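Local coordinates for uncharacterized protein (Parabacteroides merdae ATCC 43184, PDB 5BMT), which is of unknown function but probably combines an OB-fold domain, as in a family of bacterial lipoproteins, with a larger immunoglobulin-like beta region, at residues T24-Y27 and P33-V36; P43-G48 and S80-K85; A62-A67 and G71-T76. One frame throughout, in Å; residues are numbered along the deposited sequence.

Contact 1 of 3, residues T24-Y27 and P33-V36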
loop_
_atom_site.group_PDB
_atom_site.type_symbol
_atom_site.label_atom_id
_atom_site.label_comp_id
_atom_site.label_asym_id
_atom_site.label_seq_id
_atom_site.Cartn_x
_atom_site.Cartn_y
_atom_site.Cartn_z
ATOM N N THR A 24 0.973 16.916 13.509
ATOM C CA THR A 24 1.334 15.687 12.801
ATOM C C THR A 24 0.549 14.526 13.393
ATOM O O THR A 24 0.673 14.242 14.603
ATOM C CB THR A 24 2.845 15.400 12.904
ATOM O OG1 THR A 24 3.533 16.465 12.233
ATOM C CG2 THR A 24 3.236 14.043 12.274
ATOM N N LEU A 25 -0.231 13.869 12.546
ATOM C CA LEU A 25 -1.037 12.701 12.916
ATOM C C LEU A 25 -0.635 11.504 12.097
ATOM O O LEU A 25 0.086 11.607 11.089
ATOM C CB LEU A 25 -2.532 13.013 12.609
ATOM C CG LEU A 25 -3.177 14.223 13.315
ATOM C CD1 LEU A 25 -4.641 14.368 12.914
ATOM C CD2 LEU A 25 -3.090 14.088 14.828
ATOM N N ILE A 26 -1.103 10.328 12.550
ATOM C CA ILE A 26 -0.983 9.132 11.736
ATOM C C ILE A 26 -2.411 8.715 11.377
ATOM O O ILE A 26 -3.350 8.827 12.196
ATOM C CB ILE A 26 -0.129 7.997 12.309
ATOM C CG1 ILE A 26 -0.736 7.424 13.573
ATOM C CG2 ILE A 26 1.338 8.518 12.532
ATOM C CD1 ILE A 26 -0.068 6.055 14.014
ATOM N N TYR A 27 -2.576 8.289 10.118
ATOM C CA TYR A 27 -3.871 7.903 9.561
ATOM C C TYR A 27 -3.831 6.416 9.264
ATOM O O TYR A 27 -3.364 6.004 8.193
ATOM C CB TYR A 27 -4.140 8.722 8.284
ATOM C CG TYR A 27 -4.340 10.192 8.585
ATOM C CD1 TYR A 27 -3.249 11.049 8.752
ATOM C CD2 TYR A 27 -5.616 10.734 8.668
ATOM C CE1 TYR A 27 -3.431 12.399 9.036
ATOM C CE2 TYR A 27 -5.809 12.103 8.881
ATOM C CZ TYR A 27 -4.711 12.926 9.062
ATOM O OH TYR A 27 -4.912 14.269 9.329
ATOM N N PRO A 33 -7.917 8.843 12.940
ATOM C CA PRO A 33 -6.610 9.531 12.997
ATOM C C PRO A 33 -6.112 9.577 14.436
ATOM O O PRO A 33 -6.901 9.708 15.381
ATOM C CB PRO A 33 -6.910 10.950 12.482
ATOM C CG PRO A 33 -8.211 10.808 11.693
ATOM C CD PRO A 33 -8.986 9.751 12.485
ATOM N N LEU A 34 -4.783 9.474 14.590
ATOM C CA LEU A 34 -4.146 9.452 15.897
ATOM C C LEU A 34 -3.069 10.475 16.033
ATOM O O LEU A 34 -2.293 10.673 15.105
ATOM C CB LEU A 34 -3.484 8.081 16.123
ATOM C CG LEU A 34 -4.400 6.861 15.931
ATOM C CD1 LEU A 34 -3.591 5.598 16.066
ATOM C CD2 LEU A 34 -5.550 6.886 16.928
ATOM N N TYR A 35 -2.961 11.050 17.236
ATOM C CA TYR A 35 -1.831 11.879 17.597
ATOM C C TYR A 35 -0.912 11.042 18.461
ATOM O O TYR A 35 -1.291 10.649 19.575
ATOM C CB TYR A 35 -2.236 13.164 18.312
ATOM C CG TYR A 35 -1.036 13.966 18.759
ATOM C CD1 TYR A 35 -0.152 14.515 17.826
ATOM C CD2 TYR A 35 -0.736 14.106 20.112
ATOM C CE1 TYR A 35 0.963 15.244 18.233
ATOM C CE2 TYR A 35 0.394 14.808 20.532
ATOM C CZ TYR A 35 1.234 15.383 19.587
ATOM O OH TYR A 35 2.329 16.095 20.024
ATOM N N VAL A 36 0.295 10.773 17.957
ATOM C CA VAL A 36 1.329 10.053 18.685
ATOM C C VAL A 36 2.493 11.044 18.833
ATOM O O VAL A 36 3.174 11.318 17.836
ATOM C CB VAL A 36 1.755 8.733 18.013
ATOM C CG1 VAL A 36 2.797 7.996 18.863
ATOM C CG2 VAL A 36 0.548 7.820 17.754
HETATM O O HOH W 1 1.425 11.709 15.479
#
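Ile26 and Leu34 pair as a single antiparallel bridge, and each backbone bonds to the other. Ile26 N gives its hydrogen to Leu34 O at 2.8 Å. Leu34 N returns one to Ile26 O at 2.9 Å. Toward Thr24 and Val36 the chains diverge, and a water spans the gap. It donates to Thr24 O at 2.8 Å and accepts from Val36 N at 2.9 Å.

Side chains meet on both faces of the bridge. On one face, Ile26 CG1 lies against Leu34 CB at 3.8 Å. CG1 sits between the backbone N and the carbonyl carbon (chi1 65°), and CD1 then reaches on to Val36 CG2 at 4.2 Å. Ala53 of strand 50-57 and Ile39 of helix 37-40 touch Ile26, and Phe55 and Val57 touch Leu34. On the other face, Leu25 crosses Tyr35 at about a right angle, with CD2 3.7 Å from Tyr35 CB. The same methyl lies at the edge of the Tyr35 ring, and Thr24 O is also near that edge. Tyr27 CE2 meets Pro33 CG at 3.9 Å.

Strands 24-28 and 34-35 are the outer strands of a five-stranded sheet. Their bridge closes it into a barrel. The strand order, with a short helix after the third strand, is that of the OB-fold barrel, consistent with the family assignment.

Contact 2 of 3, residues P43-G48 and S80-K85; sequences PTYRAG and SSPLAK. With EDO (1,2-ethanediol), chain F.
Tyr45 reaches from the 43-48 loop to Ser80 and Pro82 in the 80-85 segment. From CB, CG is set anti to the carbonyl carbon, beside the backbone N (chi1 -55°), and this carries the ring across to the second segment. CD1 comes first to Pro82, 4.0 Å from its CG. The proline approaches the ring obliquely. CE1 is next and lies 3.3 Å from Ser80 O, which sits at the ring edge, in its plane. CZ is 3.5 Å from that same Ser80 O. At the tip, Tyr45 OH donates to Ser80 O at 2.8 Å. The hydroxyl stands 52° out of the carbonyl plane, so the bond does not follow a lone pair.

Thr44 braces the ring from one face. Its CG2 lies above the plane, offset toward the rim, and also touches Pro82 CD at 3.8 Å. Thr44 OG1 turns to Asp42 instead. Ser80 is itself held in place. Its OG donates to Ser81 O at 2.8 Å and receives the backbone N-H of Leu52. Val51 also packs against Tyr45.

The far side of the 43-48 backbone binds 1,2-ethanediol, probably from the crystallisation liquor. Its O2 donates to Tyr45 O at 2.8 Å. Asp49, the residue after this segment, forms a salt bridge with Lys85 NZ and accepts from Arg46 N, so it ties the two segments a second time.

The arrangement is consistent with a linker between the OB-type barrel and the larger sheet, held against a barrel loop. Residues 80-85 run from strand 73-79, the last of the barrel, to strand 85-89 of the larger sheet. They pass beside the loop that follows the barrel's short helix.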
loop_
_atom_site.group_PDB
_atom_site.type_symbol
_atom_site.label_atom_id
_atom_site.label_comp_id
_atom_site.label_asym_id
_atom_site.label_seq_id
_atom_site.Cartn_x
_atom_site.Cartn_y
_atom_site.Cartn_z
ATOM N N PRO A 43 12.562 12.778 13.712
ATOM C CA PRO A 43 13.028 13.205 12.376
ATOM C C PRO A 43 13.162 12.079 11.355
ATOM O O PRO A 43 13.459 12.367 10.189
ATOM C CB PRO A 43 14.371 13.877 12.660
ATOM C CG PRO A 43 14.838 13.260 13.926
ATOM C CD PRO A 43 13.611 12.940 14.743
ATOM N N THR A 44 12.869 10.835 11.749
ATOM C CA THR A 44 12.849 9.712 10.790
ATOM C C THR A 44 11.689 9.903 9.791
ATOM O O THR A 44 11.718 9.353 8.695
ATOM C CB THR A 44 12.625 8.397 11.577
ATOM O OG1 THR A 44 13.734 8.191 12.463
ATOM C CG2 THR A 44 12.472 7.174 10.675
ATOM N N TYR A 45 10.633 10.622 10.195
ATOM C CA TYR A 45 9.411 10.706 9.396
ATOM C C TYR A 45 9.135 12.051 8.767
ATOM O O TYR A 45 9.554 13.111 9.269
ATOM C CB TYR A 45 8.209 10.369 10.299
ATOM C CG TYR A 45 8.341 9.031 10.983
ATOM C CD1 TYR A 45 8.399 7.852 10.244
ATOM C CD2 TYR A 45 8.504 8.948 12.362
ATOM C CE1 TYR A 45 8.607 6.624 10.863
ATOM C CE2 TYR A 45 8.693 7.721 12.998
ATOM C CZ TYR A 45 8.745 6.560 12.240
ATOM O OH TYR A 45 8.965 5.356 12.852
ATOM N N ARG A 46 8.406 11.999 7.647
ATOM C CA ARG A 46 7.906 13.219 7.062
ATOM C C ARG A 46 6.523 12.945 6.483
ATOM O O ARG A 46 6.144 11.798 6.203
ATOM C CB ARG A 46 8.867 13.893 6.080
ATOM C CG ARG A 46 9.085 13.210 4.746
ATOM C CD ARG A 46 10.084 13.993 3.899
ATOM N NE ARG A 46 9.492 15.187 3.285
ATOM C CZ ARG A 46 10.162 16.090 2.572
ATOM N NH1 ARG A 46 11.467 15.957 2.375
ATOM N NH2 ARG A 46 9.532 17.138 2.058
ATOM N N ALA A 47 5.742 14.016 6.375
ATOM C CA ALA A 47 4.374 13.898 5.867
ATOM C C ALA A 47 4.398 13.204 4.502
ATOM O O ALA A 47 5.260 13.495 3.656
ATOM C CB ALA A 47 3.765 15.296 5.738
ATOM N N GLY A 48 3.493 12.256 4.344
ATOM C CA GLY A 48 3.386 11.436 3.142
ATOM C C GLY A 48 3.996 10.063 3.293
ATOM O O GLY A 48 3.759 9.195 2.450
ATOM N N SER A 80 7.355 1.535 12.332
ATOM C CA SER A 80 8.509 1.071 11.572
ATOM C C SER A 80 9.199 2.235 10.879
ATOM O O SER A 80 8.694 3.360 10.881
ATOM C CB SER A 80 7.999 0.140 10.465
ATOM O OG SER A 80 7.264 0.851 9.459
ATOM N N SER A 81 10.318 1.948 10.202
ATOM C CA SER A 81 10.939 2.905 9.301
ATOM C C SER A 81 9.956 3.149 8.144
ATOM O O SER A 81 9.125 2.260 7.873
ATOM C CB SER A 81 12.257 2.354 8.762
ATOM O OG SER A 81 13.225 2.243 9.792
ATOM N N PRO A 82 9.977 4.301 7.461
ATOM C CA PRO A 82 9.053 4.500 6.338
ATOM C C PRO A 82 9.236 3.452 5.243
ATOM O O PRO A 82 10.372 3.022 4.947
ATOM C CB PRO A 82 9.469 5.868 5.760
ATOM C CG PRO A 82 10.178 6.550 6.868
ATOM C CD PRO A 82 10.865 5.475 7.638
ATOM N N LEU A 83 8.130 3.084 4.628
ATOM C CA LEU A 83 8.204 2.154 3.508
ATOM C C LEU A 83 8.865 2.809 2.321
ATOM O O LEU A 83 8.725 4.016 2.102
ATOM C CB LEU A 83 6.816 1.671 3.097
ATOM C CG LEU A 83 5.961 1.021 4.157
ATOM C CD1 LEU A 83 4.633 0.507 3.533
ATOM C CD2 LEU A 83 6.742 -0.066 4.924
ATOM N N ALA A 84 9.542 1.997 1.495
ATOM C CA ALA A 84 10.088 2.494 0.248
ATOM C C ALA A 84 8.932 2.971 -0.649
ATOM O O ALA A 84 7.876 2.313 -0.685
ATOM C CB ALA A 84 10.871 1.379 -0.436
ATOM N N LYS A 85 9.132 4.102 -1.334
ATOM C CA LYS A 85 8.122 4.783 -2.144
ATOM C C LYS A 85 8.334 4.618 -3.633
ATOM O O LYS A 85 9.451 4.807 -4.136
ATOM C CB LYS A 85 8.207 6.310 -1.870
ATOM C CG LYS A 85 8.162 6.678 -0.423
ATOM C CD LYS A 85 8.437 8.171 -0.243
ATOM C CE LYS A 85 8.064 8.566 1.161
ATOM N NZ LYS A 85 9.104 8.113 2.123
HETATM C C1 EDO F . 7.842 14.288 12.287
HETATM O O1 EDO F . 8.176 15.558 12.849
HETATM C C2 EDO F . 7.036 14.519 10.990
HETATM O O2 EDO F . 7.872 15.192 10.086
#

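Contact 3 of 3, residues A62-A67 and G71-T76; sequences ADNANA and GFYVAT
Asn64 binds the backbone of Val74 with both ends of its amide. Its CG lies anti to the carbonyl carbon, beside the backbone N (chi1 -77°), which sends the amide to Val74. OD1 accepts from Val74 N at 2.8 Å, in the carbonyl plane and on a lone pair. ND2 donates to Val74 O at 3.1 Å. This second bond is almost straight (177°) and lies in the amide plane. The side chain therefore acts much as a neighbouring strand would at this residue.

The flat amide stands at the edge of the Tyr73 ring, with the two planes 77° apart. Ala67 CB meets the same ring obliquely, 3.5 Å from Tyr73 CE1. Asp63 CB packs on Val74 CG2 at 3.9 Å.

Asp63, Asn64 and Ala67 belong to the connection between strands 50-57 and 73-79, the fourth and fifth strands of the OB-type barrel. The connection folds back on the start of the fifth strand. A type I turn from Asn64 to Ala67 shapes it, with Ala67 N bonded to Asn64 O at 3.2 Å. The one-turn helix 67-70 follows. Gly71 N bonds to Ala67 O at 2.9 Å as that helix ends, and Gly71 takes a positive phi that suits glycine.

Replacing Asn64 with a leucine would probably leave Val74 N and O without their side-chain partners and let the loop drift from the strand.

Further out, Asn64 ND2 also donates to Asp58 O, which helps to fix the amide's rotation. A water lies 3.0 Å from Asn64 OD1 and 2.8 Å from Phe72 O. The nearby Phe72 N is buried without a polar partner. Phe59 and Tyr32 meet the Tyr73 ring edge-to-face. Val57 of strand 50-57 touches both Asn64 and Tyr73.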
loop_
_atom_site.group_PDB
_atom_site.type_symbol
_atom_site.label_atom_id
_atom_site.label_comp_id
_atom_site.label_asym_id
_atom_site.label_seq_id
_atom_site.Cartn_x
_atom_site.Cartn_y
_atom_site.Cartn_z
ATOM N N ALA A 62 -7.827 12.011 30.153
ATOM C CA ALA A 62 -8.213 13.423 30.076
ATOM C C ALA A 62 -7.904 13.977 28.671
ATOM O O ALA A 62 -8.694 14.755 28.140
ATOM C CB ALA A 62 -7.496 14.239 31.154
ATOM N N ASP A 63 -6.796 13.516 28.046
ATOM C CA ASP A 63 -6.398 13.922 26.690
ATOM C C ASP A 63 -7.423 13.500 25.632
ATOM O O ASP A 63 -7.524 14.158 24.599
ATOM C CB ASP A 63 -5.030 13.318 26.328
ATOM C CG ASP A 63 -3.831 14.154 26.750
ATOM O OD1 ASP A 63 -4.036 15.254 27.319
ATOM O OD2 ASP A 63 -2.687 13.729 26.477
ATOM N N ASN A 64 -8.177 12.419 25.885
ATOM C CA ASN A 64 -9.177 11.915 24.934
ATOM C C ASN A 64 -10.622 12.287 25.323
ATOM O O ASN A 64 -11.541 11.915 24.597
ATOM C CB ASN A 64 -9.023 10.401 24.744
ATOM C CG ASN A 64 -7.832 10.138 23.839
ATOM O OD1 ASN A 64 -7.586 10.922 22.917
ATOM N ND2 ASN A 64 -7.086 9.058 24.078
ATOM N N ALA A 65 -10.811 13.094 26.385
ATOM C CA ALA A 65 -12.147 13.536 26.811
ATOM C C ALA A 65 -12.850 14.350 25.718
ATOM O O ALA A 65 -14.072 14.286 25.623
ATOM C CB ALA A 65 -12.053 14.365 28.095
ATOM N N ASN A 66 -12.083 15.083 24.880
ATOM C CA ASN A 66 -12.630 15.919 23.807
ATOM C C ASN A 66 -12.202 15.423 22.428
ATOM O O ASN A 66 -12.087 16.230 21.498
ATOM C CB ASN A 66 -12.186 17.377 23.989
ATOM C CG ASN A 66 -12.643 17.989 25.293
ATOM O OD1 ASN A 66 -13.806 17.870 25.685
ATOM N ND2 ASN A 66 -11.732 18.647 25.997
ATOM N N ALA A 67 -11.979 14.100 22.278
ATOM C CA ALA A 67 -11.530 13.519 21.005
ATOM C C ALA A 67 -12.451 13.874 19.831
ATOM O O ALA A 67 -11.943 14.149 18.739
ATOM C CB ALA A 67 -11.408 12.005 21.123
ATOM N N GLY A 71 -10.682 15.805 16.694
ATOM C CA GLY A 71 -10.585 15.148 15.387
ATOM C C GLY A 71 -9.557 14.021 15.319
ATOM O O GLY A 71 -9.218 13.528 14.235
ATOM N N PHE A 72 -9.060 13.604 16.488
ATOM C CA PHE A 72 -8.097 12.495 16.607
ATOM C C PHE A 72 -8.164 11.939 18.017
ATOM O O PHE A 72 -8.613 12.631 18.954
ATOM C CB PHE A 72 -6.639 13.000 16.316
ATOM C CG PHE A 72 -6.204 14.171 17.185
ATOM C CD1 PHE A 72 -5.684 13.963 18.462
ATOM C CD2 PHE A 72 -6.360 15.480 16.745
ATOM C CE1 PHE A 72 -5.340 15.039 19.283
ATOM C CE2 PHE A 72 -5.992 16.556 17.561
ATOM C CZ PHE A 72 -5.484 16.333 18.824
ATOM N N TYR A 73 -7.619 10.721 18.176
ATOM C CA TYR A 73 -7.367 10.165 19.481
ATOM C C TYR A 73 -5.881 10.321 19.789
ATOM O O TYR A 73 -5.041 10.100 18.908
ATOM C CB TYR A 73 -7.738 8.674 19.550
ATOM C CG TYR A 73 -9.212 8.443 19.719
ATOM C CD1 TYR A 73 -9.845 8.719 20.928
ATOM C CD2 TYR A 73 -9.986 7.985 18.660
ATOM C CE1 TYR A 73 -11.213 8.524 21.083
ATOM C CE2 TYR A 73 -11.362 7.780 18.805
ATOM C CZ TYR A 73 -11.968 8.068 20.010
ATOM O OH TYR A 73 -13.335 7.899 20.165
ATOM N N VAL A 74 -5.560 10.642 21.042
ATOM C CA VAL A 74 -4.167 10.634 21.482
ATOM C C VAL A 74 -3.833 9.167 21.731
ATOM O O VAL A 74 -4.600 8.460 22.404
ATOM C CB VAL A 74 -3.944 11.495 22.746
ATOM C CG1 VAL A 74 -2.509 11.333 23.259
ATOM C CG2 VAL A 74 -4.264 12.970 22.469
ATOM N N ALA A 75 -2.721 8.697 21.175
ATOM C CA ALA A 75 -2.335 7.299 21.318
ATOM C C ALA A 75 -0.882 7.197 21.685
ATOM O O ALA A 75 -0.118 8.149 21.530
ATOM C CB ALA A 75 -2.588 6.560 20.001
ATOM N N THR A 76 -0.490 6.036 22.184
ATOM C CA THR A 76 0.927 5.784 22.407
ATOM C C THR A 76 1.292 4.644 21.498
ATOM O O THR A 76 0.452 3.806 21.127
ATOM C CB THR A 76 1.264 5.499 23.866
ATOM O OG1 THR A 76 0.465 4.409 24.298
ATOM C CG2 THR A 76 1.067 6.722 24.754
HETATM O O HOH W 2 -8.105 13.562 21.500
#

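Contact 1 is the most buried of the three, while contacts 2 and 3 lie at the surface. Contacts 1 and 3 share one sheet. Strand 34-35 runs beside strand 73-79, and Tyr35 bonds through its backbone to Tyr73 and Ala75. Their centres are about 10 Å apart. Contact 1 relies on main-chain bonds and aliphatic packing, whereas contact 3 uses a side-chain amide to hold a loop. Contact 2 joins loops with no strand pairing, through a phenol, a proline and a flanking salt bridge. It sits nearer the chain centre, where the barrel meets the larger sheet. Contact 3 lies far out on the barrel, its centre about 23 Å from that of contact 2.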